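Local coordinates for mandelate racemase/muconate lactonizing protein (Paenibacillus sp., PDB 3V5C), which probably catalyses the dehydration of galacturonate, as a magnesium-dependent lyase with the enolase fold, at residues Glu15-Ala20 and Glu70-Arg75; Ile62-Glu67 and Arg92-Tyr97; Tyr136-His141 and Ala150-Glu155; Ile169-Gly174 and Ala189-Ile194. The protein carries 1 engineered substitution. One frame throughout, in Å; residues are numbered along the deposited sequence. Where two conformers were deposited one is given.

Contact 1 (Glu15-Ala20 and Glu70-Arg75); sequences EKIEFA and EDVIGR
Ile73 is brought against Ile17 by a bend in its longer branch: CG1 stands anti to the carbonyl carbon, beside the backbone N, and chi2 of -54° turns CD1 in toward the strand. Ile73 CD1 lies 3.7 Å from Ile17 N and 3.8 Å from Ile17 CG1, the two side chains sliding past each other in opposite directions. Ile17 holds its own CD1 extended (chi2 168°), and this methyl meets Val72 CB at 4.1 Å, with Ile17 and Val72 crossing at about a right angle. The other branch of Ile73 takes part too, its CG2 resting 3.7 Å from Glu15 O. No hydrogen bond crosses, so van der Waals packing carries the contact.

The strand is the start of 14-30, in the antiparallel sheet that belongs to the N-terminal capping domain of enolase-type enzymes, and Glu15 and Lys16 form a classic beta bulge opposite Thr51. Facing it, Val72 to Arg75 make a type II beta turn closed by Arg75 N to Val72 O at 3.0 Å. Gly74 suits the third position of this turn, since its positive phi of 94° would press a CB against the carbonyl oxygen of Ile73. Arg75 grips Asp71 side-on, NE bonding to Asp71 O at 2.9 Å while NH2 makes a 2.8 Å salt bridge to Asp71 OD2, which it meets from above the carboxylate plane. Ile17 is packed further by Trp383, Ile50 and Met64, and Val72 touches Tyr91.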
# COMPACT_ATOMS: atom_id res chain seq x y z
N GLU A 15 -16.22 -19.97 14.35
CA GLU A 15 -17.05 -21.11 13.96
C GLU A 15 -16.66 -21.67 12.59
O GLU A 15 -16.75 -22.87 12.35
CB GLU A 15 -18.52 -20.70 13.96
CG GLU A 15 -18.98 -20.20 15.32
CD GLU A 15 -20.31 -19.48 15.27
OE1 GLU A 15 -20.78 -19.11 14.17
OE2 GLU A 15 -20.90 -19.29 16.35
N LYS A 16 -16.19 -20.80 11.70
CA LYS A 16 -15.85 -21.24 10.36
C LYS A 16 -14.83 -20.29 9.75
O LYS A 16 -14.82 -19.10 10.06
CB LYS A 16 -17.12 -21.25 9.49
CG LYS A 16 -17.03 -22.05 8.21
CD LYS A 16 -18.40 -22.04 7.51
CE LYS A 16 -18.46 -23.07 6.39
NZ LYS A 16 -19.83 -23.15 5.79
N ILE A 17 -13.94 -20.86 8.94
CA ILE A 17 -12.97 -20.09 8.16
C ILE A 17 -13.01 -20.64 6.74
O ILE A 17 -12.89 -21.85 6.54
CB ILE A 17 -11.54 -20.22 8.73
CG1 ILE A 17 -11.47 -19.60 10.13
CG2 ILE A 17 -10.53 -19.52 7.78
CD1 ILE A 17 -10.17 -19.95 10.87
N GLU A 18 -13.21 -19.76 5.76
CA GLU A 18 -13.28 -20.15 4.36
C GLU A 18 -12.31 -19.29 3.58
O GLU A 18 -12.05 -18.15 3.95
CB GLU A 18 -14.69 -19.96 3.83
CG GLU A 18 -15.73 -20.75 4.59
CD GLU A 18 -17.13 -20.28 4.28
OE1 GLU A 18 -17.61 -19.34 4.96
OE2 GLU A 18 -17.75 -20.86 3.37
N PHE A 19 -11.79 -19.85 2.49
CA PHE A 19 -10.74 -19.20 1.72
C PHE A 19 -11.02 -19.30 0.24
O PHE A 19 -11.43 -20.35 -0.26
CB PHE A 19 -9.39 -19.87 2.02
CG PHE A 19 -8.24 -19.29 1.25
CD1 PHE A 19 -7.88 -19.82 0.02
CD2 PHE A 19 -7.54 -18.21 1.75
CE1 PHE A 19 -6.81 -19.28 -0.69
CE2 PHE A 19 -6.48 -17.66 1.04
CZ PHE A 19 -6.12 -18.19 -0.18
N ALA A 20 -10.74 -18.22 -0.48
CA ALA A 20 -10.90 -18.21 -1.92
C ALA A 20 -10.00 -17.16 -2.55
O ALA A 20 -9.64 -16.18 -1.91
CB ALA A 20 -12.34 -17.94 -2.30
N GLU A 70 -7.95 -25.20 10.67
CA GLU A 70 -8.65 -26.24 11.43
C GLU A 70 -8.37 -26.07 12.92
O GLU A 70 -9.25 -26.23 13.75
CB GLU A 70 -8.21 -27.62 10.95
CG GLU A 70 -9.01 -28.78 11.54
CD GLU A 70 -8.54 -29.18 12.93
OE1 GLU A 70 -7.34 -28.97 13.24
OE2 GLU A 70 -9.36 -29.70 13.72
N ASP A 71 -7.12 -25.70 13.23
CA ASP A 71 -6.69 -25.54 14.61
C ASP A 71 -7.22 -24.27 15.29
O ASP A 71 -7.11 -24.12 16.50
CB ASP A 71 -5.16 -25.56 14.67
CG ASP A 71 -4.65 -25.87 16.06
OD1 ASP A 71 -5.08 -26.89 16.63
OD2 ASP A 71 -3.84 -25.07 16.59
N VAL A 72 -7.78 -23.36 14.51
CA VAL A 72 -8.33 -22.13 15.06
C VAL A 72 -9.84 -22.23 15.29
O VAL A 72 -10.37 -21.50 16.13
CB VAL A 72 -8.00 -20.93 14.15
CG1 VAL A 72 -8.54 -19.64 14.73
CG2 VAL A 72 -6.49 -20.82 13.97
N ILE A 73 -10.52 -23.11 14.57
CA ILE A 73 -11.96 -23.30 14.78
C ILE A 73 -12.20 -23.65 16.24
O ILE A 73 -11.49 -24.50 16.79
CB ILE A 73 -12.54 -24.41 13.88
CG1 ILE A 73 -12.26 -24.12 12.40
CG2 ILE A 73 -14.05 -24.63 14.18
CD1 ILE A 73 -12.73 -22.76 11.92
N GLY A 74 -13.18 -23.01 16.87
CA GLY A 74 -13.51 -23.28 18.26
C GLY A 74 -12.82 -22.36 19.26
O GLY A 74 -13.23 -22.28 20.42
N ARG A 75 -11.76 -21.68 18.83
CA ARG A 75 -11.10 -20.73 19.71
C ARG A 75 -11.95 -19.49 19.98
O ARG A 75 -12.71 -19.04 19.12
CB ARG A 75 -9.71 -20.34 19.16
CG ARG A 75 -8.71 -21.51 19.11
CD ARG A 75 -7.32 -21.01 18.77
NE ARG A 75 -6.39 -22.09 18.41
CZ ARG A 75 -5.34 -22.44 19.15
NH1 ARG A 75 -5.08 -21.81 20.29
NH2 ARG A 75 -4.54 -23.42 18.74

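Contact 2 (Ile62-Glu67 and Arg92-Tyr97); sequences IHMTPE and RLQLEY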
# COMPACT_ATOMS: atom_id res chain seq x y z
N ILE A 62 -3.21 -14.25 3.92
CA ILE A 62 -2.07 -14.93 3.33
C ILE A 62 -1.47 -15.91 4.32
O ILE A 62 -1.68 -15.80 5.53
CB ILE A 62 -1.00 -13.95 2.79
CG1 ILE A 62 -0.35 -13.17 3.94
CG2 ILE A 62 -1.63 -13.00 1.75
CD1 ILE A 62 0.94 -12.43 3.54
N HIS A 63 -0.73 -16.89 3.79
CA HIS A 63 -0.01 -17.86 4.61
C HIS A 63 -0.96 -18.70 5.47
O HIS A 63 -0.62 -19.07 6.59
CB HIS A 63 0.98 -17.15 5.53
CG HIS A 63 2.11 -16.50 4.80
ND1 HIS A 63 2.10 -16.29 3.44
CD2 HIS A 63 3.30 -16.02 5.25
CE1 HIS A 63 3.23 -15.70 3.08
NE2 HIS A 63 3.97 -15.52 4.16
N MET A 64 -2.17 -18.96 4.98
CA MET A 64 -3.11 -19.80 5.72
C MET A 64 -3.43 -21.06 4.94
O MET A 64 -3.85 -20.98 3.79
CB MET A 64 -4.41 -19.05 6.01
CG MET A 64 -5.40 -19.86 6.83
SD MET A 64 -6.72 -18.86 7.54
CE MET A 64 -7.59 -18.30 6.08
N THR A 65 -3.25 -22.21 5.57
CA THR A 65 -3.68 -23.48 4.99
C THR A 65 -4.94 -23.97 5.69
O THR A 65 -5.26 -23.51 6.78
CB THR A 65 -2.60 -24.56 5.14
OG1 THR A 65 -2.35 -24.78 6.54
CG2 THR A 65 -1.30 -24.09 4.47
N PRO A 66 -5.66 -24.92 5.08
CA PRO A 66 -6.81 -25.48 5.80
C PRO A 66 -6.39 -26.09 7.14
O PRO A 66 -7.14 -26.00 8.10
CB PRO A 66 -7.29 -26.60 4.87
CG PRO A 66 -6.86 -26.17 3.52
CD PRO A 66 -5.57 -25.42 3.70
N GLU A 67 -5.20 -26.68 7.19
CA GLU A 67 -4.75 -27.36 8.40
C GLU A 67 -4.44 -26.36 9.52
O GLU A 67 -4.71 -26.64 10.70
CB GLU A 67 -3.53 -28.24 8.09
CG GLU A 67 -3.86 -29.47 7.22
CD GLU A 67 -4.04 -29.16 5.73
OE1 GLU A 67 -3.68 -28.05 5.28
OE2 GLU A 67 -4.52 -30.05 5.00
N ARG A 92 -1.91 -12.85 12.58
CA ARG A 92 -2.00 -11.58 11.84
C ARG A 92 -2.17 -11.74 10.33
O ARG A 92 -3.16 -11.28 9.77
CB ARG A 92 -0.80 -10.71 12.15
CG ARG A 92 -0.80 -10.21 13.58
CD ARG A 92 0.42 -9.38 13.92
NE ARG A 92 0.34 -8.94 15.30
CZ ARG A 92 1.13 -8.02 15.85
NH1 ARG A 92 2.09 -7.46 15.12
NH2 ARG A 92 0.96 -7.68 17.12
N LEU A 93 -1.20 -12.38 9.68
CA LEU A 93 -1.23 -12.47 8.22
C LEU A 93 -2.47 -13.24 7.73
O LEU A 93 -3.03 -12.92 6.68
CB LEU A 93 0.03 -13.14 7.69
CG LEU A 93 1.36 -12.49 8.11
CD1 LEU A 93 2.53 -13.33 7.61
CD2 LEU A 93 1.43 -11.02 7.63
N GLN A 94 -2.87 -14.24 8.51
CA GLN A 94 -3.95 -15.14 8.11
C GLN A 94 -5.32 -14.53 8.37
O GLN A 94 -6.24 -14.71 7.57
CB GLN A 94 -3.84 -16.44 8.90
CG GLN A 94 -2.59 -17.26 8.60
CD GLN A 94 -1.37 -16.83 9.40
OE1 GLN A 94 -1.43 -15.94 10.26
NE2 GLN A 94 -0.24 -17.47 9.12
N LEU A 95 -5.47 -13.81 9.48
CA LEU A 95 -6.81 -13.44 9.91
C LEU A 95 -7.06 -12.01 10.37
O LEU A 95 -8.20 -11.66 10.69
CB LEU A 95 -7.27 -14.40 11.03
CG LEU A 95 -7.51 -15.87 10.69
CD1 LEU A 95 -7.88 -16.62 11.99
CD2 LEU A 95 -8.58 -16.01 9.63
N GLU A 96 -6.04 -11.15 10.39
CA GLU A 96 -6.27 -9.82 10.95
C GLU A 96 -7.35 -9.08 10.16
O GLU A 96 -8.17 -8.36 10.73
CB GLU A 96 -5.00 -8.96 11.00
CG GLU A 96 -4.41 -8.59 9.66
CD GLU A 96 -3.08 -7.87 9.82
OE1 GLU A 96 -2.39 -7.72 8.81
OE2 GLU A 96 -2.75 -7.46 10.96
N TYR A 97 -7.34 -9.24 8.85
CA TYR A 97 -8.30 -8.48 8.06
C TYR A 97 -9.73 -8.99 8.22
O TYR A 97 -10.62 -8.22 8.54
CB TYR A 97 -7.85 -8.33 6.59
CG TYR A 97 -6.71 -7.34 6.42
CD1 TYR A 97 -6.90 -5.99 6.70
CD2 TYR A 97 -5.43 -7.75 6.02
CE1 TYR A 97 -5.89 -5.06 6.57
CE2 TYR A 97 -4.41 -6.80 5.87
CZ TYR A 97 -4.65 -5.46 6.17
OH TYR A 97 -3.67 -4.49 6.03
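Ile62 N donates to Leu93 O across 3.1 Å, nearly straight at 177°, although the donor stands well above the plane of the carbonyl. A second bond runs the opposite way, from helix to loop: Gln94 NE2 donates to His63 O at 3.0 Å. The accepting oxygen lies close to the amide plane of Gln94, whereas NE2 sits above the His63 carbonyl plane, 46° out of it. The bend of the Gln94 chain at chi2 (85°) puts Gln94 CD 3.7 Å from His63 O. Between these bonds Ile62 O receives a CA-H...O contact from Gln94 CA at 3.5 Å. Further satisfaction comes from just outside, where Ser61 OG hydrogen-bonds to Gln94 O.

Apolar groups flank this polar strip. Met64 CB lies 3.6 Å from Gln94 CG, and Met64 SD is 4.0 Å from Leu95 CD2, those two side chains crossing at about a right angle. Ile62 CG1 meets Leu93 CB at 3.8 Å, while the His63 and Leu93 side chains run side by side. An alanine in place of Gln94 would probably leave His63 O without its amide donor and open a gap beside Met64 CB.

Loop and helix 92-107 probably belong to the N-terminal capping domain, as in enolase-type enzymes. Thr65 caps the following helix, 66-70, through OG1 to Trp68 N, and Trp68 touches Gln94 and Leu95. Helix 92-107 thus meets helix 66-70 here, while Glu96 bonds to the backbone N of Phe291 and Thr292 at the start of helix 291-303, and Met64 reaches Trp383 of strand 383-386.

Contact 3 (Tyr136-His141 and Ala150-Glu155); sequences YFDDLH and ALMQEE
The loop that leaves barrel strand 126-135 packs here on helix 145-161, the helix it leads into, with Asp138 meeting Glu155 and His141 meeting Leu151. Two turns shape the loop: an inverse gamma turn centred on Phe137 and a type I beta turn from Phe137 to Leu140. Asp138 OD2 comes within 2.6 Å of Glu155 OE1, the carboxylate planes being 59° apart; at this separation one acid probably carries a proton. The other oxygen of Asp138, OD1, accepts from Gly31 N, while Glu155 OE2 has a long, weak ion pair with Arg28.

Next to the acids, Met152 is bent twice. Its chain turns at chi2 and again at chi3 (-57°), which sets Met152 CE 3.1 Å from Tyr136 O and leaves Met152 SD 3.9 Å from Asp138 CB. Leu151 divides its two methyls: CD2 lies 3.6 Å from Asp138 O, and CD1 meets His141 CE1 at 3.6 Å, the side chains reaching toward each other tip to tip. Asp139 OD1 lies 4.1 Å from Met152 SD, but the charge of Asp139 is taken up by salt bridges to Arg186 and Arg173.

Met152 and Glu155 also touch Leu135 on the strand itself, so loop, helix and strand close on one another as one strand-loop-helix step of a beta/alpha barrel of the enolase kind.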
# COMPACT_ATOMS: atom_id res chain seq x y z
N TYR A 136 4.28 2.85 -14.92
CA TYR A 136 5.34 1.89 -15.19
C TYR A 136 6.11 2.24 -16.48
O TYR A 136 5.92 3.33 -17.02
CB TYR A 136 4.76 0.45 -15.21
CG TYR A 136 4.62 -0.08 -13.78
CD1 TYR A 136 3.78 0.56 -12.87
CD2 TYR A 136 5.36 -1.17 -13.35
CE1 TYR A 136 3.67 0.12 -11.56
CE2 TYR A 136 5.26 -1.62 -12.03
CZ TYR A 136 4.41 -0.97 -11.16
OH TYR A 136 4.34 -1.41 -9.85
N PHE A 137 7.00 1.35 -16.93
CA PHE A 137 7.80 1.60 -18.13
C PHE A 137 6.97 1.31 -19.37
O PHE A 137 7.31 0.43 -20.17
CB PHE A 137 9.03 0.70 -18.17
CG PHE A 137 10.07 0.97 -17.09
CD1 PHE A 137 10.00 2.08 -16.24
CD2 PHE A 137 11.16 0.13 -16.99
CE1 PHE A 137 11.00 2.29 -15.26
CE2 PHE A 137 12.15 0.34 -16.03
CZ PHE A 137 12.08 1.41 -15.18
N ASP A 138 5.89 2.05 -19.53
CA ASP A 138 4.90 1.73 -20.56
C ASP A 138 5.30 2.26 -21.93
O ASP A 138 4.54 2.14 -22.91
CB ASP A 138 3.56 2.31 -20.12
CG ASP A 138 3.11 1.74 -18.79
OD1 ASP A 138 3.07 0.49 -18.68
OD2 ASP A 138 2.79 2.53 -17.88
N ASP A 139 6.49 2.83 -21.97
CA ASP A 139 7.05 3.52 -23.14
C ASP A 139 8.15 2.73 -23.83
O ASP A 139 8.77 3.26 -24.75
CB ASP A 139 7.67 4.82 -22.67
CG ASP A 139 8.75 4.59 -21.62
OD1 ASP A 139 8.41 4.06 -20.55
OD2 ASP A 139 9.93 4.89 -21.88
N LEU A 140 8.43 1.51 -23.38
CA LEU A 140 9.65 0.84 -23.84
C LEU A 140 9.60 0.41 -25.31
O LEU A 140 10.65 0.20 -25.92
CB LEU A 140 9.99 -0.35 -22.95
CG LEU A 140 10.43 -0.02 -21.52
CD1 LEU A 140 10.76 -1.31 -20.80
CD2 LEU A 140 11.64 0.89 -21.54
N HIS A 141 8.39 0.31 -25.87
CA HIS A 141 8.22 -0.06 -27.27
C HIS A 141 8.48 1.13 -28.19
O HIS A 141 8.54 0.96 -29.42
CB HIS A 141 6.81 -0.60 -27.51
CG HIS A 141 5.73 0.40 -27.24
ND1 HIS A 141 5.39 0.80 -25.96
CD2 HIS A 141 4.88 1.05 -28.08
CE1 HIS A 141 4.39 1.67 -26.03
NE2 HIS A 141 4.07 1.83 -27.30
N ALA A 150 5.36 11.82 -24.19
CA ALA A 150 3.95 12.02 -24.51
C ALA A 150 3.06 10.89 -24.00
O ALA A 150 1.99 11.13 -23.44
CB ALA A 150 3.79 12.18 -26.03
N LEU A 151 3.48 9.65 -24.23
CA LEU A 151 2.71 8.50 -23.79
C LEU A 151 2.55 8.49 -22.26
O LEU A 151 1.45 8.27 -21.75
CB LEU A 151 3.34 7.22 -24.29
CG LEU A 151 2.63 5.90 -23.99
CD1 LEU A 151 3.00 4.84 -25.02
CD2 LEU A 151 2.97 5.41 -22.61
N MET A 152 3.64 8.72 -21.55
CA MET A 152 3.59 8.75 -20.09
C MET A 152 2.78 9.93 -19.55
O MET A 152 2.06 9.78 -18.56
CB MET A 152 5.00 8.71 -19.49
CG MET A 152 5.76 7.45 -19.84
SD MET A 152 4.93 5.90 -19.39
CE MET A 152 4.70 6.16 -17.63
N GLN A 153 2.85 11.08 -20.22
CA GLN A 153 2.00 12.20 -19.84
C GLN A 153 0.52 11.83 -19.98
O GLN A 153 -0.29 12.14 -19.11
CB GLN A 153 2.30 13.45 -20.68
CG GLN A 153 3.61 14.13 -20.35
CD GLN A 153 3.92 15.24 -21.34
OE1 GLN A 153 3.82 15.05 -22.55
NE2 GLN A 153 4.27 16.41 -20.82
N GLU A 154 0.18 11.15 -21.08
CA GLU A 154 -1.20 10.73 -21.30
C GLU A 154 -1.67 9.78 -20.20
O GLU A 154 -2.82 9.83 -19.78
CB GLU A 154 -1.35 10.10 -22.68
CG GLU A 154 -2.79 9.76 -23.02
CD GLU A 154 -2.94 9.21 -24.43
OE1 GLU A 154 -2.02 9.42 -25.25
OE2 GLU A 154 -3.98 8.57 -24.71
N GLU A 155 -0.78 8.92 -19.74
CA GLU A 155 -1.14 8.00 -18.66
C GLU A 155 -1.40 8.78 -17.37
O GLU A 155 -2.37 8.51 -16.66
CB GLU A 155 -0.05 6.93 -18.47
CG GLU A 155 0.00 5.93 -19.62
CD GLU A 155 0.86 4.73 -19.33
OE1 GLU A 155 1.61 4.77 -18.32
OE2 GLU A 155 0.77 3.73 -20.10

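Contact 4 (Ile169-Gly174 and Ala189-Ile194); sequences IKVGRG and AIVRGI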
# COMPACT_ATOMS: atom_id res chain seq x y z
N ILE A 169 6.34 7.84 -10.31
CA ILE A 169 6.85 7.50 -11.62
C ILE A 169 7.96 6.46 -11.49
O ILE A 169 8.91 6.66 -10.75
CB ILE A 169 7.42 8.76 -12.29
CG1 ILE A 169 6.33 9.84 -12.37
CG2 ILE A 169 7.97 8.40 -13.68
CD1 ILE A 169 6.89 11.25 -12.51
N LYS A 170 7.82 5.33 -12.18
CA LYS A 170 8.89 4.36 -12.20
C LYS A 170 10.07 4.93 -12.99
O LYS A 170 9.89 5.47 -14.08
CB LYS A 170 8.43 3.04 -12.80
CG LYS A 170 7.39 2.30 -11.95
CD LYS A 170 8.06 1.70 -10.72
CE LYS A 170 7.09 0.89 -9.89
NZ LYS A 170 6.45 1.74 -8.88
N VAL A 171 11.27 4.80 -12.42
CA VAL A 171 12.49 5.15 -13.14
C VAL A 171 13.48 3.98 -13.01
O VAL A 171 13.15 2.94 -12.43
CB VAL A 171 13.09 6.49 -12.65
CG1 VAL A 171 12.09 7.62 -12.84
CG2 VAL A 171 13.52 6.38 -11.16
N GLY A 172 14.67 4.12 -13.57
CA GLY A 172 15.60 3.00 -13.64
C GLY A 172 15.64 2.26 -14.96
O GLY A 172 16.09 1.10 -15.04
N ARG A 173 15.15 2.90 -16.02
CA ARG A 173 15.05 2.19 -17.29
C ARG A 173 16.41 1.64 -17.76
O ARG A 173 16.46 0.58 -18.40
CB ARG A 173 14.47 3.13 -18.34
CG ARG A 173 13.00 3.39 -18.17
CD ARG A 173 12.60 4.61 -19.02
NE ARG A 173 11.16 4.73 -19.02
CZ ARG A 173 10.46 5.17 -17.98
NH1 ARG A 173 9.13 5.19 -18.05
NH2 ARG A 173 11.08 5.58 -16.88
N GLY A 174 17.49 2.34 -17.43
CA GLY A 174 18.83 1.91 -17.84
C GLY A 174 19.46 0.80 -17.01
O GLY A 174 20.53 0.32 -17.36
N ALA A 189 13.58 12.81 -18.69
CA ALA A 189 12.63 13.44 -19.60
C ALA A 189 11.20 13.10 -19.21
O ALA A 189 10.31 13.94 -19.26
CB ALA A 189 12.89 13.00 -21.02
N ILE A 190 10.97 11.83 -18.85
CA ILE A 190 9.64 11.41 -18.44
C ILE A 190 9.20 12.09 -17.15
O ILE A 190 8.06 12.56 -17.03
CB ILE A 190 9.57 9.87 -18.31
CG1 ILE A 190 9.62 9.23 -19.70
CG2 ILE A 190 8.30 9.45 -17.56
CD1 ILE A 190 9.78 7.73 -19.72
N VAL A 191 10.08 12.13 -16.17
CA VAL A 191 9.74 12.80 -14.93
C VAL A 191 9.40 14.27 -15.17
O VAL A 191 8.41 14.76 -14.66
CB VAL A 191 10.83 12.65 -13.89
CG1 VAL A 191 10.46 13.45 -12.65
CG2 VAL A 191 11.00 11.16 -13.55
N ARG A 192 10.22 14.96 -15.95
CA ARG A 192 9.92 16.34 -16.31
C ARG A 192 8.54 16.45 -16.94
O ARG A 192 7.74 17.32 -16.58
CB ARG A 192 10.94 16.88 -17.31
CG ARG A 192 12.34 17.05 -16.79
CD ARG A 192 13.17 17.85 -17.80
NE ARG A 192 14.47 18.21 -17.25
CZ ARG A 192 14.64 19.13 -16.31
NH1 ARG A 192 13.60 19.78 -15.82
NH2 ARG A 192 15.86 19.40 -15.85
N GLY A 193 8.27 15.57 -17.90
CA GLY A 193 7.01 15.60 -18.63
C GLY A 193 5.81 15.45 -17.72
O GLY A 193 4.82 16.17 -17.84
N ILE A 194 5.88 14.51 -16.79
CA ILE A 194 4.76 14.30 -15.88
C ILE A 194 4.59 15.48 -14.91
O ILE A 194 3.46 15.88 -14.62
CB ILE A 194 4.89 12.96 -15.16
CG1 ILE A 194 4.67 11.85 -16.19
CG2 ILE A 194 3.86 12.86 -14.02
CD1 ILE A 194 5.24 10.51 -15.80
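Apolar packing makes up most of this contact, and Ile169 is at its centre. Ile169 and Ile194 reach toward each other tip to tip, with Ile169 CG1 3.7 Å from Ile194 CD1 and Ile169 CD1 likewise 3.7 Å from Ile194 CB. The branch methyl of Ile169, CG2, stands anti to the backbone N (chi1 -57° for CG1) and meets Ile190 CG2 at 4.0 Å. Beyond the strand end, Val171 CG1 touches Val191 CG2 at 3.8 Å, those side chains crossing at about a right angle.

A different kind of contact comes from Arg173, whose chain runs extended from CG to NE. Ile190 CD1 lies over one face of the guanidinium, 3.0 Å above the plane and offset toward the rim, which brings it to 3.1 Å from Arg173 NH1.

The hydrogen bonds of Arg173 fall outside the helix segment. Arg173 NH2 donates to Lys170 O at 3.0 Å with an N-H...O angle of 145°, the oxygen tilted 23° from the guanidinium plane. Salt bridges join NH1 to Asp139 and NH2 to Asp187, and Asp187 also accepts from Gly172 N. A methionine in place of Arg173 would probably leave Asp139 without this cationic mate and Lys170 O without its donor.

The segments belong to the beta-alpha-beta unit of strand 167-170, helix 180-198 and strand 204-207, where Ile169 and Ile194 both touch Ile204. All six touching residues are buried; methyl packing joins helix to strand, and the buried guanidinium of Arg173 is matched by Asp139, Asp187 and the carbonyl oxygen of Lys170.

Contacts 1 and 2 lie together on the capping side, centres 10 Å apart, and touch where Ile17 CG2 meets Met64 CE at 3.6 Å. Contacts 3 and 4 form a second pair in the barrel, their centres 9 Å apart, on the opposite side of the chain's centre; they involve consecutive elements, helix 145-161 being followed by strand 167-170. Contact 4 alone is wholly buried; the others are partly so. Contact 1 is apolar across its segments, contact 2 adds backbone and amide bonds, contact 3 brings two acids together, and contact 4 is mostly aliphatic packing, with one methyl over a guanidinium. A probable hydrogen bond, Gln153 NE2 to Gly193 O at 3.0 Å, helps tie contacts 3 and 4.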